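Local coordinates for protein Alp7A (PDB 5EC0) that binds adenine nucleotide and, as a bacterial actin-like protein, probably forms filaments that segregate plasmid copies in Bacillus subtilis, at residues S44-P49 with K53-V58; V99-A104 with I170-A175; A103-Y108 with N118-E123. All coordinates share one frame; numbering follows the deposited sequence.

Contact 1. Residues S44-P49 with K53-V58; sequences SIVEDP and KDRLLV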
loop_
_atom_site.group_PDB
_atom_site.type_symbol
_atom_site.label_atom_id
_atom_site.label_comp_id
_atom_site.label_asym_id
_atom_site.label_seq_id
_atom_site.Cartn_x
_atom_site.Cartn_y
_atom_site.Cartn_z
ATOM N N SER A 44 18.335 10.387 -24.046
ATOM C CA SER A 44 19.717 10.410 -23.561
ATOM C C SER A 44 19.986 9.275 -22.573
ATOM O O SER A 44 19.144 8.973 -21.739
ATOM C CB SER A 44 20.043 11.763 -22.913
ATOM O OG SER A 44 19.618 12.866 -23.707
ATOM N N ILE A 45 21.163 8.660 -22.677
ATOM C CA ILE A 45 21.570 7.530 -21.831
ATOM C C ILE A 45 21.599 7.856 -20.330
ATOM O O ILE A 45 21.937 8.973 -19.940
ATOM C CB ILE A 45 22.987 7.029 -22.236
ATOM C CG1 ILE A 45 23.154 7.021 -23.759
ATOM C CG2 ILE A 45 23.286 5.659 -21.646
ATOM C CD1 ILE A 45 24.553 6.671 -24.219
ATOM N N VAL A 46 21.248 6.887 -19.485
ATOM C CA VAL A 46 21.495 7.028 -18.048
ATOM C C VAL A 46 22.419 5.901 -17.585
ATOM O O VAL A 46 22.393 4.790 -18.124
ATOM C CB VAL A 46 20.189 7.040 -17.214
ATOM C CG1 VAL A 46 19.161 7.933 -17.871
ATOM C CG2 VAL A 46 19.641 5.634 -16.989
ATOM N N GLU A 47 23.251 6.200 -16.592
ATOM C CA GLU A 47 24.312 5.287 -16.177
ATOM C C GLU A 47 24.175 4.865 -14.711
ATOM O O GLU A 47 24.498 3.732 -14.347
ATOM C CB GLU A 47 25.669 5.948 -16.434
ATOM C CG GLU A 47 26.869 5.057 -16.235
ATOM C CD GLU A 47 28.164 5.849 -16.173
ATOM O OE1 GLU A 47 28.188 6.917 -15.524
ATOM O OE2 GLU A 47 29.153 5.409 -16.792
ATOM N N ASP A 48 23.680 5.778 -13.880
ATOM C CA ASP A 48 23.444 5.506 -12.464
ATOM C C ASP A 48 22.114 4.776 -12.259
ATOM O O ASP A 48 21.048 5.327 -12.541
ATOM C CB ASP A 48 23.473 6.814 -11.674
ATOM C CG ASP A 48 23.376 6.607 -10.179
ATOM O OD1 ASP A 48 23.361 5.447 -9.716
ATOM O OD2 ASP A 48 23.323 7.626 -9.457
ATOM N N PRO A 49 22.177 3.531 -11.755
ATOM C CA PRO A 49 20.992 2.686 -11.580
ATOM C C PRO A 49 19.869 3.355 -10.790
ATOM O O PRO A 49 18.699 3.014 -10.986
ATOM C CB PRO A 49 21.538 1.479 -10.818
ATOM C CG PRO A 49 22.973 1.406 -11.239
ATOM C CD PRO A 49 23.419 2.823 -11.397
ATOM N N LYS A 53 14.585 4.529 -11.536
ATOM C CA LYS A 53 13.318 4.485 -10.820
ATOM C C LYS A 53 12.293 5.418 -11.460
ATOM O O LYS A 53 11.127 5.050 -11.616
ATOM C CB LYS A 53 13.521 4.848 -9.347
ATOM C CG LYS A 53 12.367 4.445 -8.455
ATOM C CD LYS A 53 12.635 4.812 -7.011
ATOM C CE LYS A 53 11.385 5.387 -6.369
ATOM N NZ LYS A 53 11.504 5.515 -4.893
ATOM N N ASP A 54 12.742 6.603 -11.866
ATOM C CA ASP A 54 11.863 7.579 -12.505
ATOM C C ASP A 54 11.825 7.387 -14.012
ATOM O O ASP A 54 11.182 8.157 -14.720
ATOM C CB ASP A 54 12.301 9.021 -12.189
ATOM C CG ASP A 54 12.068 9.413 -10.727
ATOM O OD1 ASP A 54 11.434 8.627 -9.977
ATOM O OD2 ASP A 54 12.512 10.521 -10.337
ATOM N N ARG A 55 12.520 6.377 -14.517
ATOM C CA ARG A 55 12.644 6.237 -15.967
ATOM C C ARG A 55 12.312 4.805 -16.403
ATOM O O ARG A 55 13.007 4.224 -17.236
ATOM C CB ARG A 55 14.054 6.647 -16.430
ATOM C CG ARG A 55 14.470 8.089 -16.004
ATOM C CD ARG A 55 15.925 8.408 -16.328
ATOM N NE ARG A 55 16.337 9.735 -15.843
ATOM C CZ ARG A 55 16.456 10.836 -16.588
ATOM N NH1 ARG A 55 16.201 10.808 -17.894
ATOM N NH2 ARG A 55 16.848 11.979 -16.027
ATOM N N LEU A 56 11.233 4.254 -15.846
ATOM C CA LEU A 56 10.868 2.856 -16.096
ATOM C C LEU A 56 10.130 2.640 -17.412
ATOM O O LEU A 56 8.926 2.887 -17.524
ATOM C CB LEU A 56 10.014 2.312 -14.947
ATOM C CG LEU A 56 10.813 2.104 -13.666
ATOM C CD1 LEU A 56 9.917 1.658 -12.545
ATOM C CD2 LEU A 56 11.947 1.118 -13.890
ATOM N N LEU A 57 10.862 2.144 -18.394
ATOM C CA LEU A 57 10.299 1.793 -19.682
ATOM C C LEU A 57 10.647 0.339 -19.952
ATOM O O LEU A 57 11.813 0.000 -20.171
ATOM C CB LEU A 57 10.854 2.701 -20.783
ATOM C CG LEU A 57 10.488 2.367 -22.233
ATOM C CD1 LEU A 57 8.977 2.437 -22.462
ATOM C CD2 LEU A 57 11.239 3.285 -23.215
ATOM N N VAL A 58 9.644 -0.524 -19.926
ATOM C CA VAL A 58 9.887 -1.948 -20.024
ATOM C C VAL A 58 9.014 -2.583 -21.088
ATOM O O VAL A 58 8.030 -1.997 -21.522
ATOM C CB VAL A 58 9.615 -2.663 -18.689
ATOM C CG1 VAL A 58 10.520 -2.119 -17.585
ATOM C CG2 VAL A 58 8.135 -2.532 -18.311
#
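V46 and R55 carry this contact by van der Waals packing. The closest approach is V46 CG1 to R55 CD at 3.6 Å. The same methyl is also 3.9 Å from R55 NE and lies over one face of the guanidinium, 4.1 Å from R55 NH1. The valine torsion explains which branch is used: CG1 lies beside the backbone N (chi1 -45°) and faces the arginine. R55 brings its chain across by staying extended from CG to NE.

Polar contacts between the two segments are lacking. P49 O and K53 N, where the chain doubles back, are 4.4 Å apart, too far for a hydrogen bond. Polar links run instead to neighbours: the backbone of V46 pairs with L162, and R55 O accepts from T161 OG1. V46 also rests on L164, while R55 touches F42.

The contact packs the loop after helix 35-38 on the run-in to strand 56-62, with V46 buried and R55 exposed. A methyl thus lies on the aliphatic chain and one flat face of a charged group, with no hydrogen bond between the segments. The N-H groups of R55 lie in the guanidinium plane, so a methyl over the face does not block their directions.

Contact 2. Residues V99-A104 with I170-A175; sequences VTFLAA and IKVEDA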
loop_
_atom_site.group_PDB
_atom_site.type_symbol
_atom_site.label_atom_id
_atom_site.label_comp_id
_atom_site.label_asym_id
_atom_site.label_seq_id
_atom_site.Cartn_x
_atom_site.Cartn_y
_atom_site.Cartn_z
ATOM N N VAL A 99 2.723 -6.064 -14.354
ATOM C CA VAL A 99 3.736 -5.246 -15.027
ATOM C C VAL A 99 4.507 -4.394 -14.008
ATOM O O VAL A 99 5.732 -4.287 -14.070
ATOM C CB VAL A 99 3.092 -4.361 -16.109
ATOM C CG1 VAL A 99 4.055 -3.268 -16.602
ATOM C CG2 VAL A 99 2.613 -5.241 -17.275
ATOM N N THR A 100 3.807 -3.811 -13.040
ATOM C CA THR A 100 4.506 -3.040 -12.020
ATOM C C THR A 100 5.516 -3.909 -11.249
ATOM O O THR A 100 6.655 -3.496 -11.027
ATOM C CB THR A 100 3.524 -2.393 -11.044
ATOM O OG1 THR A 100 2.490 -1.740 -11.788
ATOM C CG2 THR A 100 4.236 -1.354 -10.194
ATOM N N PHE A 101 5.111 -5.124 -10.878
ATOM C CA PHE A 101 6.002 -6.048 -10.182
ATOM C C PHE A 101 7.291 -6.318 -10.974
ATOM O O PHE A 101 8.387 -6.325 -10.409
ATOM C CB PHE A 101 5.253 -7.358 -9.884
ATOM C CG PHE A 101 6.122 -8.579 -9.861
ATOM C CD1 PHE A 101 6.920 -8.867 -8.763
ATOM C CD2 PHE A 101 6.106 -9.479 -10.936
ATOM C CE1 PHE A 101 7.714 -10.027 -8.736
ATOM C CE2 PHE A 101 6.889 -10.643 -10.917
ATOM C CZ PHE A 101 7.693 -10.913 -9.825
ATOM N N LEU A 102 7.151 -6.524 -12.280
ATOM C CA LEU A 102 8.296 -6.845 -13.139
ATOM C C LEU A 102 9.290 -5.696 -13.206
ATOM O O LEU A 102 10.506 -5.894 -13.084
ATOM C CB LEU A 102 7.834 -7.200 -14.550
ATOM C CG LEU A 102 7.037 -8.479 -14.770
ATOM C CD1 LEU A 102 6.615 -8.590 -16.244
ATOM C CD2 LEU A 102 7.845 -9.711 -14.335
ATOM N N ALA A 103 8.756 -4.498 -13.410
ATOM C CA ALA A 103 9.553 -3.273 -13.449
ATOM C C ALA A 103 10.213 -2.996 -12.093
ATOM O O ALA A 103 11.387 -2.624 -12.029
ATOM C CB ALA A 103 8.684 -2.086 -13.882
ATOM N N ALA A 104 9.453 -3.183 -11.016
ATOM C CA ALA A 104 9.992 -3.037 -9.667
ATOM C C ALA A 104 11.179 -3.972 -9.444
ATOM O O ALA A 104 12.239 -3.540 -8.995
ATOM C CB ALA A 104 8.901 -3.293 -8.605
ATOM N N ILE A 170 12.949 -13.674 -14.364
ATOM C CA ILE A 170 12.579 -13.647 -12.948
ATOM C C ILE A 170 11.828 -14.929 -12.571
ATOM O O ILE A 170 10.754 -15.209 -13.115
ATOM C CB ILE A 170 11.696 -12.403 -12.611
ATOM C CG1 ILE A 170 12.471 -11.111 -12.878
ATOM C CG2 ILE A 170 11.211 -12.435 -11.182
ATOM C CD1 ILE A 170 11.568 -9.891 -13.068
ATOM N N LYS A 171 12.399 -15.694 -11.640
ATOM C CA LYS A 171 11.823 -16.969 -11.209
ATOM C C LYS A 171 11.317 -16.907 -9.784
ATOM O O LYS A 171 12.093 -16.745 -8.838
ATOM C CB LYS A 171 12.838 -18.105 -11.339
ATOM C CG LYS A 171 13.140 -18.479 -12.797
ATOM C CD LYS A 171 14.404 -19.314 -12.903
ATOM C CE LYS A 171 14.624 -19.799 -14.319
ATOM N NZ LYS A 171 15.966 -20.423 -14.477
ATOM N N VAL A 172 10.005 -17.035 -9.640
ATOM C CA VAL A 172 9.377 -16.996 -8.321
ATOM C C VAL A 172 9.097 -18.417 -7.876
ATOM O O VAL A 172 8.242 -19.093 -8.454
ATOM C CB VAL A 172 8.080 -16.176 -8.342
ATOM C CG1 VAL A 172 7.329 -16.318 -6.999
ATOM C CG2 VAL A 172 8.396 -14.709 -8.675
ATOM N N GLU A 173 9.847 -18.868 -6.874
ATOM C CA GLU A 173 9.799 -20.255 -6.424
ATOM C C GLU A 173 8.513 -20.577 -5.673
ATOM O O GLU A 173 7.900 -21.617 -5.893
ATOM C CB GLU A 173 11.005 -20.564 -5.533
ATOM C CG GLU A 173 12.361 -20.244 -6.176
ATOM C CD GLU A 173 13.538 -20.753 -5.356
ATOM O OE1 GLU A 173 13.326 -21.200 -4.202
ATOM O OE2 GLU A 173 14.675 -20.718 -5.870
ATOM N N ASP A 174 8.117 -19.680 -4.777
ATOM C CA ASP A 174 6.926 -19.872 -3.964
ATOM C C ASP A 174 6.196 -18.544 -3.804
ATOM O O ASP A 174 6.829 -17.503 -3.660
ATOM C CB ASP A 174 7.304 -20.446 -2.600
ATOM C CG ASP A 174 6.119 -20.991 -1.852
ATOM O OD1 ASP A 174 5.081 -21.256 -2.501
ATOM O OD2 ASP A 174 6.231 -21.164 -0.618
ATOM N N ALA A 175 4.866 -18.578 -3.816
ATOM C CA ALA A 175 4.091 -17.347 -3.728
ATOM C C ALA A 175 2.836 -17.521 -2.862
ATOM O O ALA A 175 2.269 -18.598 -2.808
ATOM C CB ALA A 175 3.714 -16.865 -5.130
#
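F101 sets the CZ end of its ring against I170 and V172, touching the CG2 methyl of each. F101 CZ lies 4.0 Å from V172 CG2 and 4.1 Å from I170 CG2, and both methyls approach the ring obliquely. A second apolar touch is made one residue further along the helix, where L102 CD2 stands 3.9 Å from I170 CD1. I170 therefore serves both helix residues with different branches: CG2, anti to the backbone N, goes to the phenylalanine, whereas CG1, beside the N (chi1 -62°), carries CD1 to the leucine. The same CD1 passes 4.1 Å from L102 O, a plain packing approach.

I170 and V172 are two apart on the strand, so both point to the helix, and K171 between them turns the other way. No hydrogen bond crosses the interface, and all four touching residues are buried. The short segments lie 11.1 Å apart at their closest, at 110° between their N-to-C directions, so the helix passes over the strand rather than along it.

Around this patch, the F101 ring also packs edge-to-face with F151, and L102 continues onto H155 and V157 of strand 153-159. V172 touches F125 of strand 119-129, on the other side of strand 166-179. Further round helix 95-112, V99 rests on F69 and V71 of strand 65-71, and T100 on Y15 of strand 14-19.

Contact 3. Residues A103-Y108 with N118-E123; sequences AATAYY and NEVTIE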
loop_
_atom_site.group_PDB
_atom_site.type_symbol
_atom_site.label_atom_id
_atom_site.label_comp_id
_atom_site.label_asym_id
_atom_site.label_seq_id
_atom_site.Cartn_x
_atom_site.Cartn_y
_atom_site.Cartn_z
ATOM N N ALA A 103 8.756 -4.498 -13.410
ATOM C CA ALA A 103 9.553 -3.273 -13.449
ATOM C C ALA A 103 10.213 -2.996 -12.093
ATOM O O ALA A 103 11.387 -2.624 -12.029
ATOM C CB ALA A 103 8.684 -2.086 -13.882
ATOM N N ALA A 104 9.453 -3.183 -11.016
ATOM C CA ALA A 104 9.992 -3.037 -9.667
ATOM C C ALA A 104 11.179 -3.972 -9.444
ATOM O O ALA A 104 12.239 -3.540 -8.995
ATOM C CB ALA A 104 8.901 -3.293 -8.605
ATOM N N THR A 105 10.989 -5.252 -9.759
ATOM C CA THR A 105 12.039 -6.243 -9.578
ATOM C C THR A 105 13.283 -5.891 -10.434
ATOM O O THR A 105 14.414 -6.046 -9.985
ATOM C CB THR A 105 11.539 -7.654 -9.950
ATOM O OG1 THR A 105 10.352 -7.971 -9.207
ATOM C CG2 THR A 105 12.624 -8.692 -9.674
ATOM N N ALA A 106 13.064 -5.433 -11.665
ATOM C CA ALA A 106 14.166 -5.078 -12.552
ATOM C C ALA A 106 14.909 -3.860 -12.009
ATOM O O ALA A 106 16.140 -3.764 -12.106
ATOM C CB ALA A 106 13.658 -4.812 -13.957
ATOM N N TYR A 107 14.152 -2.939 -11.420
ATOM C CA TYR A 107 14.745 -1.772 -10.788
ATOM C C TYR A 107 15.652 -2.165 -9.622
ATOM O O TYR A 107 16.782 -1.677 -9.493
ATOM C CB TYR A 107 13.668 -0.819 -10.291
ATOM C CG TYR A 107 14.243 0.237 -9.383
ATOM C CD1 TYR A 107 15.143 1.180 -9.869
ATOM C CD2 TYR A 107 13.912 0.275 -8.035
ATOM C CE1 TYR A 107 15.684 2.146 -9.042
ATOM C CE2 TYR A 107 14.446 1.238 -7.201
ATOM C CZ TYR A 107 15.333 2.170 -7.717
ATOM O OH TYR A 107 15.869 3.119 -6.889
ATOM N N TYR A 108 15.148 -3.042 -8.762
ATOM C CA TYR A 108 15.926 -3.491 -7.615
ATOM C C TYR A 108 17.183 -4.222 -8.083
ATOM O O TYR A 108 18.255 -4.066 -7.489
ATOM C CB TYR A 108 15.092 -4.394 -6.712
ATOM C CG TYR A 108 15.847 -4.906 -5.510
ATOM C CD1 TYR A 108 15.910 -4.157 -4.332
ATOM C CD2 TYR A 108 16.483 -6.142 -5.540
ATOM C CE1 TYR A 108 16.590 -4.625 -3.221
ATOM C CE2 TYR A 108 17.180 -6.617 -4.434
ATOM C CZ TYR A 108 17.227 -5.858 -3.274
ATOM O OH TYR A 108 17.908 -6.335 -2.168
ATOM N N ASN A 118 21.623 -11.469 -15.525
ATOM C CA ASN A 118 20.317 -11.336 -16.175
ATOM C C ASN A 118 19.213 -12.199 -15.563
ATOM O O ASN A 118 18.175 -12.417 -16.191
ATOM C CB ASN A 118 20.435 -11.665 -17.663
ATOM C CG ASN A 118 21.346 -10.698 -18.402
ATOM O OD1 ASN A 118 21.288 -9.492 -18.189
ATOM N ND2 ASN A 118 22.199 -11.230 -19.268
ATOM N N GLU A 119 19.425 -12.679 -14.341
ATOM C CA GLU A 119 18.467 -13.595 -13.734
ATOM C C GLU A 119 18.232 -13.274 -12.271
ATOM O O GLU A 119 19.179 -13.012 -11.528
ATOM C CB GLU A 119 18.942 -15.048 -13.872
ATOM C CG GLU A 119 17.803 -16.049 -14.089
ATOM C CD GLU A 119 18.203 -17.483 -13.794
ATOM O OE1 GLU A 119 18.278 -18.294 -14.746
ATOM O OE2 GLU A 119 18.427 -17.797 -12.604
ATOM N N VAL A 120 16.961 -13.299 -11.870
ATOM C CA VAL A 120 16.574 -13.116 -10.476
ATOM C C VAL A 120 15.716 -14.285 -10.016
ATOM O O VAL A 120 14.698 -14.594 -10.647
ATOM C CB VAL A 120 15.784 -11.794 -10.256
ATOM C CG1 VAL A 120 15.214 -11.730 -8.834
ATOM C CG2 VAL A 120 16.668 -10.599 -10.530
ATOM N N THR A 121 16.137 -14.938 -8.934
ATOM C CA THR A 121 15.300 -15.904 -8.231
ATOM C C THR A 121 14.711 -15.305 -6.938
ATOM O O THR A 121 15.410 -14.666 -6.156
ATOM C CB THR A 121 16.086 -17.196 -7.881
ATOM O OG1 THR A 121 17.348 -16.846 -7.302
ATOM C CG2 THR A 121 16.327 -18.034 -9.114
ATOM N N ILE A 122 13.412 -15.506 -6.736
ATOM C CA ILE A 122 12.720 -15.071 -5.531
ATOM C C ILE A 122 12.168 -16.299 -4.791
ATOM O O ILE A 122 11.323 -17.028 -5.328
ATOM C CB ILE A 122 11.554 -14.103 -5.852
ATOM C CG1 ILE A 122 12.075 -12.841 -6.539
ATOM C CG2 ILE A 122 10.775 -13.748 -4.587
ATOM C CD1 ILE A 122 11.000 -12.077 -7.271
ATOM N N GLU A 123 12.651 -16.541 -3.575
ATOM C CA GLU A 123 12.256 -17.745 -2.836
ATOM C C GLU A 123 10.805 -17.660 -2.399
ATOM O O GLU A 123 10.060 -18.624 -2.519
ATOM C CB GLU A 123 13.152 -17.953 -1.618
ATOM C CG GLU A 123 14.607 -18.176 -1.976
ATOM C CD GLU A 123 15.458 -18.532 -0.772
ATOM O OE1 GLU A 123 14.908 -19.073 0.210
ATOM O OE2 GLU A 123 16.674 -18.271 -0.811
#
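No flat group takes part where T105 meets V120 and I122; the touching side chains are all branched at CB. The tyrosine rings of the helix pack against other partners: Y107 packs edge-to-face with F24, and Y108 touches M1 and I19.

The contact itself rests on one methyl. T105 CG2 comes within 4.1 Å of V120 CG1, the two side chains crossing at a slant. It also reaches I122 CD1, at 4.5 Å a looser touch. The threonine torsion sorts its two branches: with chi1 at -55°, CG2 lies anti to the backbone N and is offered to the strand, while OG1 stays beside the N and hydrogen-bonds to F101 O, one turn back. The hydroxyl is thus satisfied within the helix, and an apolar group meets the buried strand face.

V120 and I122 point to the helix, while T121 between them turns the other way and its OG1 hydrogen-bonds to N2 OD1. M6 of strand 2-10 touches both T105 and I122, and I3 both V120 and I122, completing the patch. A helix followed directly by a strand of the sheet it covers, after antiparallel strands 2-10, 14-19 and 22-33, is consistent with the ribonuclease H-like core of the actin/Hsp70/hexokinase superfamily.

Contact 1 closes before the other two open, and contacts 2 and 3 start from the same helix, 95-112, sharing A103 and A104. Their centres are about 7 Å apart, and their strands, 166-179 and 119-129, are neighbours in the sheet, linked by a probable backbone hydrogen bond, K171 N to V120 O, 2.7 Å. Contact 1 is farther off, about 19 Å from contact 2 and 16 Å from contact 3, centre to centre. It still meets the helix, where K53 CB lies 3.5 Å from Y107 CE1 and V58 packs on A103. Helix 95-112 thus packs on strands 56-62, 119-129 and 166-179 of the same eight-stranded sheet, with contacts 2 and 3 away from the ADP site.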